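Local coordinates for uncharacterized protein (Leishmania major, PDB 2B4W) that is of unknown function but belongs to the DUF1861 family and has an all-beta fold consistent with the five-bladed propellers of the beta-fructosidase clan, at residues 91-96 / 120-125; 112-117 / 133-138; 14-19 / 270-275. All coordinates share one frame; numbering follows the deposited sequence.

Contact 1 of 3, residues 91-96 / 120-125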
loop_
_atom_site.group_PDB
_atom_site.type_symbol
_atom_site.label_atom_id
_atom_site.label_comp_id
_atom_site.label_asym_id
_atom_site.label_seq_id
_atom_site.Cartn_x
_atom_site.Cartn_y
_atom_site.Cartn_z
ATOM N N ASN A 91 6.314 16.230 8.055
ATOM C CA ASN A 91 6.438 17.103 6.885
ATOM C C ASN A 91 7.396 16.628 5.828
ATOM O O ASN A 91 7.768 17.397 4.958
ATOM C CB ASN A 91 6.816 18.526 7.388
ATOM C CG ASN A 91 5.650 18.973 8.277
ATOM O OD1 ASN A 91 5.825 19.261 9.451
ATOM N ND2 ASN A 91 4.436 19.009 7.728
ATOM N N GLU A 92 7.751 15.341 5.884
ATOM C CA GLU A 92 8.563 14.771 4.820
ATOM C C GLU A 92 8.077 13.362 4.470
ATOM O O GLU A 92 7.326 12.719 5.212
ATOM C CB GLU A 92 10.045 14.749 5.196
ATOM C CG GLU A 92 10.450 13.646 6.149
ATOM C CD GLU A 92 11.945 13.475 6.329
ATOM O OE1 GLU A 92 12.728 14.002 5.517
ATOM O OE2 GLU A 92 12.354 12.792 7.300
HETATM N N MSE A 93 8.564 12.972 3.308
HETATM C CA MSE A 93 8.295 11.667 2.734
HETATM C C MSE A 93 9.296 10.649 3.316
HETATM O O MSE A 93 10.496 10.911 3.350
HETATM C CB MSE A 93 8.366 11.696 1.206
HETATM C CG MSE A 93 8.024 10.357 0.555
HETATM SE SE MSE A 93 8.175 10.301 -1.364
HETATM C CE MSE A 93 6.318 10.809 -1.563
ATOM N N ILE A 94 8.768 9.530 3.747
ATOM C CA ILE A 94 9.349 8.250 4.064
ATOM C C ILE A 94 8.861 7.302 2.957
ATOM O O ILE A 94 7.695 6.913 2.942
ATOM C CB ILE A 94 8.995 7.744 5.441
ATOM C CG1 ILE A 94 9.436 8.645 6.599
ATOM C CG2 ILE A 94 9.564 6.338 5.676
ATOM C CD1 ILE A 94 10.780 9.294 6.374
ATOM N N PHE A 95 9.777 7.019 2.051
ATOM C CA PHE A 95 9.555 6.188 0.875
ATOM C C PHE A 95 10.260 4.842 1.061
ATOM O O PHE A 95 11.381 4.803 1.561
ATOM C CB PHE A 95 10.049 6.868 -0.373
ATOM C CG PHE A 95 10.226 6.000 -1.613
ATOM C CD1 PHE A 95 9.163 5.752 -2.466
ATOM C CD2 PHE A 95 11.451 5.448 -1.949
ATOM C CE1 PHE A 95 9.331 4.991 -3.620
ATOM C CE2 PHE A 95 11.633 4.695 -3.093
ATOM C CZ PHE A 95 10.570 4.477 -3.950
ATOM N N GLY A 96 9.581 3.783 0.652
ATOM C CA GLY A 96 10.142 2.457 0.772
ATOM C C GLY A 96 9.749 1.557 -0.367
ATOM O O GLY A 96 8.867 1.745 -1.209
ATOM N N ASP A 120 11.402 13.953 -4.838
ATOM C CA ASP A 120 12.431 14.374 -5.741
ATOM C C ASP A 120 13.859 14.066 -5.272
ATOM O O ASP A 120 14.768 13.928 -6.086
ATOM C CB ASP A 120 12.344 15.901 -5.927
ATOM C CG ASP A 120 11.878 16.389 -7.253
ATOM O OD1 ASP A 120 12.206 15.876 -8.340
ATOM O OD2 ASP A 120 11.211 17.470 -7.262
ATOM N N GLU A 121 14.038 13.993 -3.952
ATOM C CA GLU A 121 15.341 13.717 -3.361
ATOM C C GLU A 121 15.229 12.811 -2.136
ATOM O O GLU A 121 15.067 13.259 -0.999
ATOM C CB GLU A 121 16.063 15.006 -2.968
ATOM C CG GLU A 121 16.635 15.822 -4.117
ATOM C CD GLU A 121 16.964 17.253 -3.725
ATOM O OE1 GLU A 121 17.983 17.486 -3.029
ATOM O OE2 GLU A 121 16.187 18.161 -4.110
ATOM N N LEU A 122 15.330 11.514 -2.387
ATOM C CA LEU A 122 15.179 10.483 -1.379
ATOM C C LEU A 122 16.496 9.847 -0.996
ATOM O O LEU A 122 17.281 9.411 -1.827
ATOM C CB LEU A 122 14.196 9.416 -1.885
ATOM C CG LEU A 122 12.788 9.984 -2.136
ATOM C CD1 LEU A 122 11.908 9.032 -2.915
ATOM C CD2 LEU A 122 12.146 10.372 -0.798
ATOM N N THR A 123 16.753 9.816 0.301
ATOM C CA THR A 123 18.059 9.358 0.760
ATOM C C THR A 123 17.869 8.095 1.595
ATOM O O THR A 123 17.160 8.184 2.586
ATOM C CB THR A 123 18.793 10.412 1.608
ATOM O OG1 THR A 123 19.044 11.597 0.842
ATOM C CG2 THR A 123 20.162 9.886 2.043
ATOM N N TYR A 124 18.476 6.991 1.172
ATOM C CA TYR A 124 18.388 5.764 1.948
ATOM C C TYR A 124 18.721 6.027 3.404
ATOM O O TYR A 124 19.675 6.745 3.719
ATOM C CB TYR A 124 19.338 4.701 1.345
ATOM C CG TYR A 124 19.417 3.473 2.228
ATOM C CD1 TYR A 124 18.422 2.511 2.153
ATOM C CD2 TYR A 124 20.459 3.260 3.124
ATOM C CE1 TYR A 124 18.470 1.378 2.947
ATOM C CE2 TYR A 124 20.510 2.140 3.928
ATOM C CZ TYR A 124 19.510 1.198 3.833
ATOM O OH TYR A 124 19.563 0.085 4.631
ATOM N N PHE A 125 17.986 5.462 4.366
ATOM C CA PHE A 125 18.499 5.621 5.730
ATOM C C PHE A 125 18.387 4.324 6.524
ATOM O O PHE A 125 19.090 4.173 7.533
ATOM C CB PHE A 125 17.858 6.800 6.478
ATOM C CG PHE A 125 16.417 6.612 6.917
ATOM C CD1 PHE A 125 15.396 6.716 5.987
ATOM C CD2 PHE A 125 16.051 6.335 8.221
ATOM C CE1 PHE A 125 14.077 6.541 6.358
ATOM C CE2 PHE A 125 14.737 6.165 8.616
ATOM C CZ PHE A 125 13.738 6.260 7.663
#
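Selenomethionine M93 and L122 open an apolar contact made in two patches, one on each face of an antiparallel sheet, between strands that are not direct neighbours. Strand 110-116 runs between them, and its backbone bonds to both. The two segments' axes come within 8.1 Å and their directions differ by 60°, so side chains rather than backbones make the contact. M93 holds its CG anti to the backbone N (chi1 -177°) and stays extended until it bends at chi3; its SE then lies 4.0 Å from CD2 of L122. On the other face, I94 makes the separate second patch, bringing CD1 to 4.3 Å from CE1 of F125; F114 and R116 of the middle strand also touch I94. F95 returns to the side of M93 and meets L122 almost at a right angle. L122 CD1 is 3.7 Å from F95 CG and makes an off-centre CH-pi contact, its line to the ring centroid 29° from the ring normal. CD1 goes chiefly to the ring, while CD2 reaches the selenium and the CB of F95. With every meeting atom carbon or selenium, cohesion here rests on dispersion and water exclusion, while the backbone bonds that connect the two strands run through strand 110-116.

Contact 2 of 3, residues 112-117 / 133-138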
loop_
_atom_site.group_PDB
_atom_site.type_symbol
_atom_site.label_atom_id
_atom_site.label_comp_id
_atom_site.label_asym_id
_atom_site.label_seq_id
_atom_site.Cartn_x
_atom_site.Cartn_y
_atom_site.Cartn_z
ATOM N N GLY A 112 12.911 -4.744 3.201
ATOM C CA GLY A 112 12.214 -3.462 3.112
ATOM C C GLY A 112 13.263 -2.356 3.292
ATOM O O GLY A 112 13.828 -2.285 4.386
ATOM N N TYR A 113 13.513 -1.557 2.272
ATOM C CA TYR A 113 14.403 -0.415 2.229
ATOM C C TYR A 113 13.644 0.907 2.412
ATOM O O TYR A 113 12.592 1.072 1.784
ATOM C CB TYR A 113 15.145 -0.311 0.898
ATOM C CG TYR A 113 16.465 -1.004 0.742
ATOM C CD1 TYR A 113 16.840 -2.101 1.507
ATOM C CD2 TYR A 113 17.352 -0.526 -0.222
ATOM C CE1 TYR A 113 18.072 -2.701 1.314
ATOM C CE2 TYR A 113 18.582 -1.122 -0.418
ATOM C CZ TYR A 113 18.931 -2.209 0.358
ATOM O OH TYR A 113 20.162 -2.788 0.142
ATOM N N PHE A 114 14.194 1.798 3.229
ATOM C CA PHE A 114 13.569 3.064 3.599
ATOM C C PHE A 114 14.502 4.231 3.274
ATOM O O PHE A 114 15.699 4.164 3.544
ATOM C CB PHE A 114 13.201 3.135 5.086
ATOM C CG PHE A 114 11.998 2.293 5.474
ATOM C CD1 PHE A 114 12.140 0.945 5.754
ATOM C CD2 PHE A 114 10.748 2.889 5.550
ATOM C CE1 PHE A 114 11.036 0.194 6.105
ATOM C CE2 PHE A 114 9.646 2.141 5.915
ATOM C CZ PHE A 114 9.793 0.800 6.173
ATOM N N TYR A 115 13.914 5.259 2.709
ATOM C CA TYR A 115 14.489 6.483 2.204
ATOM C C TYR A 115 13.688 7.653 2.776
ATOM O O TYR A 115 12.481 7.514 3.005
ATOM C CB TYR A 115 14.453 6.617 0.683
ATOM C CG TYR A 115 15.019 5.449 -0.075
ATOM C CD1 TYR A 115 14.345 4.238 -0.066
ATOM C CD2 TYR A 115 16.209 5.553 -0.785
ATOM C CE1 TYR A 115 14.838 3.149 -0.747
ATOM C CE2 TYR A 115 16.720 4.461 -1.475
ATOM C CZ TYR A 115 16.020 3.269 -1.446
ATOM O OH TYR A 115 16.473 2.153 -2.115
ATOM N N ARG A 116 14.371 8.763 2.971
ATOM C CA ARG A 116 13.666 9.947 3.480
ATOM C C ARG A 116 14.034 11.155 2.632
ATOM O O ARG A 116 15.073 11.199 1.964
ATOM C CB ARG A 116 13.978 10.199 4.950
ATOM C CG ARG A 116 15.451 10.454 5.238
ATOM C CD ARG A 116 15.726 10.321 6.738
ATOM N NE ARG A 116 15.257 11.516 7.439
ATOM C CZ ARG A 116 14.983 11.612 8.733
ATOM N NH1 ARG A 116 15.128 10.571 9.544
ATOM N NH2 ARG A 116 14.557 12.775 9.219
ATOM N N GLY A 117 13.148 12.144 2.646
ATOM C CA GLY A 117 13.434 13.360 1.921
ATOM C C GLY A 117 12.206 14.012 1.315
ATOM O O GLY A 117 11.136 14.090 1.915
ATOM N N LYS A 133 9.043 -8.414 4.082
ATOM C CA LYS A 133 8.589 -7.237 3.326
ATOM C C LYS A 133 7.275 -6.757 3.918
ATOM O O LYS A 133 6.882 -7.125 5.033
ATOM C CB LYS A 133 8.518 -7.521 1.841
ATOM C CG LYS A 133 7.615 -8.613 1.308
ATOM C CD LYS A 133 8.000 -8.852 -0.153
ATOM C CE LYS A 133 7.247 -10.003 -0.789
ATOM N NZ LYS A 133 7.315 -9.947 -2.281
ATOM N N ASP A 134 6.549 -5.899 3.221
ATOM C CA ASP A 134 5.252 -5.473 3.743
ATOM C C ASP A 134 5.316 -4.802 5.102
ATOM O O ASP A 134 4.365 -4.895 5.882
ATOM C CB ASP A 134 4.319 -6.701 3.759
ATOM C CG ASP A 134 4.157 -7.273 2.368
ATOM O OD1 ASP A 134 4.389 -6.537 1.393
ATOM O OD2 ASP A 134 3.799 -8.454 2.185
ATOM N N ILE A 135 6.385 -4.088 5.399
ATOM C CA ILE A 135 6.616 -3.217 6.541
ATOM C C ILE A 135 6.168 -1.784 6.219
ATOM O O ILE A 135 6.551 -1.274 5.159
ATOM C CB ILE A 135 8.094 -3.154 6.980
ATOM C CG1 ILE A 135 8.727 -4.512 7.294
ATOM C CG2 ILE A 135 8.228 -2.174 8.161
ATOM C CD1 ILE A 135 10.181 -4.702 6.903
ATOM N N ARG A 136 5.373 -1.197 7.108
ATOM C CA ARG A 136 4.718 0.087 6.945
ATOM C C ARG A 136 4.735 0.936 8.211
ATOM O O ARG A 136 4.755 0.472 9.349
ATOM C CB ARG A 136 3.238 -0.044 6.562
ATOM C CG ARG A 136 2.927 -0.714 5.248
ATOM C CD ARG A 136 3.751 -0.112 4.124
ATOM N NE ARG A 136 3.476 -0.689 2.812
ATOM C CZ ARG A 136 4.162 -1.645 2.207
ATOM N NH1 ARG A 136 5.229 -2.223 2.746
ATOM N NH2 ARG A 136 3.791 -2.062 1.008
ATOM N N VAL A 137 4.697 2.258 7.974
ATOM C CA VAL A 137 4.707 3.173 9.109
ATOM C C VAL A 137 3.686 4.284 8.925
ATOM O O VAL A 137 3.206 4.478 7.811
ATOM C CB VAL A 137 6.077 3.855 9.292
ATOM C CG1 VAL A 137 7.189 2.816 9.352
ATOM C CG2 VAL A 137 6.377 4.850 8.166
ATOM N N LEU A 138 3.477 4.971 10.034
ATOM C CA LEU A 138 2.780 6.234 10.100
ATOM C C LEU A 138 3.128 7.004 11.382
ATOM O O LEU A 138 3.619 6.490 12.369
ATOM C CB LEU A 138 1.268 6.108 10.026
ATOM C CG LEU A 138 0.323 5.555 11.071
ATOM C CD1 LEU A 138 0.082 6.295 12.358
ATOM C CD2 LEU A 138 -1.082 5.542 10.413
#
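F114 meets I135 and V137 where the third strand of one antiparallel sheet faces the opening strand of the next. The tight part includes the end of the phenyl ring: CZ of F114 lies 3.9 Å from CG2 of I135, and the methyl sits at the ring edge, near its plane. The ring is carried there by a chi1 of -74°, which sets CG anti to the carbonyl carbon; on I135 the touching CG2 is anti to the backbone N. Close packing extends to G112, whose CA is 4.5 Å from CD1 of I135; that methyl occupies the side of G112 on which a side chain would otherwise project. CZ of F114 also comes 4.0 Å from I135 O, an oxygen already engaged by R136 NH1 at 2.9 Å. That donor stands well above the carbonyl plane, 60° out of it, yet the oxygen lies nearly in the guanidinium plane. Held also by a bond from NE to N193 O and a cation-pi contact with Y85, the R136 guanidinium is fixed in its rotation.

Packing is looser at V137, whose CG1 stays 4.3 Å from CE2 of F114, approaching obliquely. The side chain of K133, a partly exposed residue, runs away from the contact. The chemistry implies an apolar joint between sheets, and the I135 carbonyl, which lies against the ring, is satisfied by a buried arginine.

Contact 3 of 3, residues 14-19 / 270-275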
loop_
_atom_site.group_PDB
_atom_site.type_symbol
_atom_site.label_atom_id
_atom_site.label_comp_id
_atom_site.label_asym_id
_atom_site.label_seq_id
_atom_site.Cartn_x
_atom_site.Cartn_y
_atom_site.Cartn_z
ATOM N N VAL A 14 -19.726 -0.514 -5.332
ATOM C CA VAL A 14 -18.746 0.162 -6.143
ATOM C C VAL A 14 -19.411 1.224 -7.013
ATOM O O VAL A 14 -20.338 0.872 -7.727
ATOM C CB VAL A 14 -18.012 -0.816 -7.086
ATOM C CG1 VAL A 14 -16.808 -0.164 -7.756
ATOM C CG2 VAL A 14 -17.605 -2.055 -6.314
ATOM N N TYR A 15 -18.917 2.451 -6.949
ATOM C CA TYR A 15 -19.542 3.574 -7.621
ATOM C C TYR A 15 -18.865 3.945 -8.917
ATOM O O TYR A 15 -19.437 4.621 -9.762
ATOM C CB TYR A 15 -19.502 4.796 -6.704
ATOM C CG TYR A 15 -20.236 4.592 -5.411
ATOM C CD1 TYR A 15 -19.626 3.907 -4.369
ATOM C CD2 TYR A 15 -21.523 5.073 -5.229
ATOM C CE1 TYR A 15 -20.295 3.712 -3.185
ATOM C CE2 TYR A 15 -22.191 4.882 -4.034
ATOM C CZ TYR A 15 -21.570 4.202 -3.003
ATOM O OH TYR A 15 -22.210 3.987 -1.796
ATOM N N GLU A 16 -17.612 3.540 -9.054
ATOM C CA GLU A 16 -16.768 3.827 -10.203
ATOM C C GLU A 16 -15.685 2.737 -10.223
ATOM O O GLU A 16 -15.313 2.276 -9.143
ATOM C CB GLU A 16 -16.071 5.180 -10.199
ATOM C CG GLU A 16 -16.832 6.395 -9.744
ATOM C CD GLU A 16 -16.102 7.710 -9.772
ATOM O OE1 GLU A 16 -14.962 7.796 -10.286
ATOM O OE2 GLU A 16 -16.706 8.668 -9.254
ATOM N N SER A 17 -15.227 2.382 -11.406
ATOM C CA SER A 17 -14.283 1.278 -11.606
ATOM C C SER A 17 -13.514 1.495 -12.899
ATOM O O SER A 17 -14.066 1.523 -14.003
ATOM C CB SER A 17 -15.046 -0.044 -11.572
ATOM O OG SER A 17 -14.235 -1.158 -11.839
ATOM N N VAL A 18 -12.205 1.704 -12.747
ATOM C CA VAL A 18 -11.332 2.018 -13.861
ATOM C C VAL A 18 -9.973 1.328 -13.654
ATOM O O VAL A 18 -9.686 0.893 -12.530
ATOM C CB VAL A 18 -11.035 3.514 -14.059
ATOM C CG1 VAL A 18 -12.299 4.351 -14.246
ATOM C CG2 VAL A 18 -10.228 4.042 -12.874
ATOM N N LEU A 19 -9.238 1.304 -14.767
ATOM C CA LEU A 19 -7.829 0.909 -14.736
ATOM C C LEU A 19 -7.011 2.147 -15.083
ATOM O O LEU A 19 -7.383 2.893 -15.994
ATOM C CB LEU A 19 -7.521 -0.255 -15.668
ATOM C CG LEU A 19 -8.112 -1.608 -15.242
ATOM C CD1 LEU A 19 -7.800 -2.660 -16.300
ATOM C CD2 LEU A 19 -7.619 -2.036 -13.867
ATOM N N VAL A 270 -7.680 7.389 -1.189
ATOM C CA VAL A 270 -7.641 8.847 -1.243
ATOM C C VAL A 270 -9.014 9.391 -0.843
ATOM O O VAL A 270 -10.015 8.979 -1.426
ATOM C CB VAL A 270 -7.259 9.354 -2.638
ATOM C CG1 VAL A 270 -7.338 10.867 -2.718
ATOM C CG2 VAL A 270 -5.852 8.900 -3.037
HETATM N N MSE A 271 -9.073 10.290 0.124
HETATM C CA MSE A 271 -10.317 10.926 0.543
HETATM C C MSE A 271 -10.905 11.789 -0.558
HETATM O O MSE A 271 -10.262 12.625 -1.189
HETATM C CB MSE A 271 -10.048 11.755 1.793
HETATM C CG MSE A 271 -11.082 11.850 2.879
HETATM SE SE MSE A 271 -11.925 10.182 3.368
HETATM C CE MSE A 271 -13.628 10.901 2.826
ATOM N N ARG A 272 -12.198 11.621 -0.824
ATOM C CA ARG A 272 -12.840 12.444 -1.847
ATOM C C ARG A 272 -13.701 13.519 -1.189
ATOM O O ARG A 272 -14.059 13.335 -0.026
ATOM C CB ARG A 272 -13.737 11.597 -2.747
ATOM C CG ARG A 272 -12.980 10.546 -3.552
ATOM C CD ARG A 272 -13.944 9.516 -4.129
ATOM N NE ARG A 272 -14.973 10.163 -4.925
ATOM C CZ ARG A 272 -15.060 10.319 -6.231
ATOM N NH1 ARG A 272 -14.152 9.855 -7.071
ATOM N NH2 ARG A 272 -16.126 10.965 -6.703
ATOM N N SER A 273 -14.040 14.581 -1.917
ATOM C CA SER A 273 -14.773 15.674 -1.254
ATOM C C SER A 273 -16.240 15.301 -1.065
ATOM O O SER A 273 -16.896 15.812 -0.146
ATOM C CB SER A 273 -14.660 17.030 -1.939
ATOM O OG SER A 273 -14.538 17.089 -3.338
ATOM N N ASP A 274 -16.751 14.392 -1.890
ATOM C CA ASP A 274 -18.135 13.936 -1.709
ATOM C C ASP A 274 -18.247 12.950 -0.576
ATOM O O ASP A 274 -19.309 12.398 -0.276
ATOM C CB ASP A 274 -18.635 13.346 -3.020
ATOM C CG ASP A 274 -17.901 12.101 -3.479
ATOM O OD1 ASP A 274 -17.215 11.422 -2.684
ATOM O OD2 ASP A 274 -18.027 11.804 -4.687
ATOM N N GLY A 275 -17.123 12.699 0.113
ATOM C CA GLY A 275 -17.183 11.836 1.279
ATOM C C GLY A 275 -16.869 10.382 1.040
ATOM O O GLY A 275 -16.712 9.601 1.986
HETATM O O HOH W 1 -13.689 10.287 -10.014
#
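E16 and R272 form an ion pair with their flat groups almost perpendicular, the carboxylate and guanidinium planes 85° apart. OE2 of E16 stands 3.5 Å from NH2 of R272, and it approaches the guanidinium obliquely, so the attraction is electrostatic rather than a direct hydrogen bond. A water supplies the directional link: it donates to E16 OE1 at 2.8 Å and accepts from R272 NH1 at 3.0 Å, lying in the guanidinium plane. The two side chains come from opposite directions, E16 extended beyond CG and R272 bent at chi3.

The stronger hold on NH2 is D274, whose OD2 receives a bond of 2.9 Å, nearly straight, on the syn side but tilted 31° out of the carboxylate plane; NE adds only weak bonds to the same carboxylate. The type I turn from R272 to G275, closed by G275 N to R272 O at 3.1 Å, puts the aspartate beside its arginine. Further out, D278 pairs with R272 NH1 and R290 with E16 OE1, so acids and bases alternate through the network. The arginine between E16 and D274 probably offsets the repulsion of the two acids.

Both E16 and R272 also touch T292 on strand 287-293. Strand 16-23 pairs antiparallel with 287-293, beside 277-283 and 264-271, and this joining of early and late strands is consistent with the "velcro" closure of beta-propellers.

From the N terminus, the chain first meets contact 3 at 14-19, whose partner, 270-275, arrives 250 residues later; contacts 1 and 2 are both nested inside that long loop. Segment 91-96 opens contact 1, 112-117 opens contact 2, and 120-125 and 133-138 close them in turn, so the two loops cross. They also touch: strand 110-116 pairs with 121-127, with F125 N 2.8 Å from F114 O. Contact 1 therefore works within one sheet, while contact 2 joins that sheet to the next along the chain. Contact 3, centred about 26 Å from the centre of contact 2 and across the chain's centre, ties an early strand to the turn after strand 264-271, late in the chain.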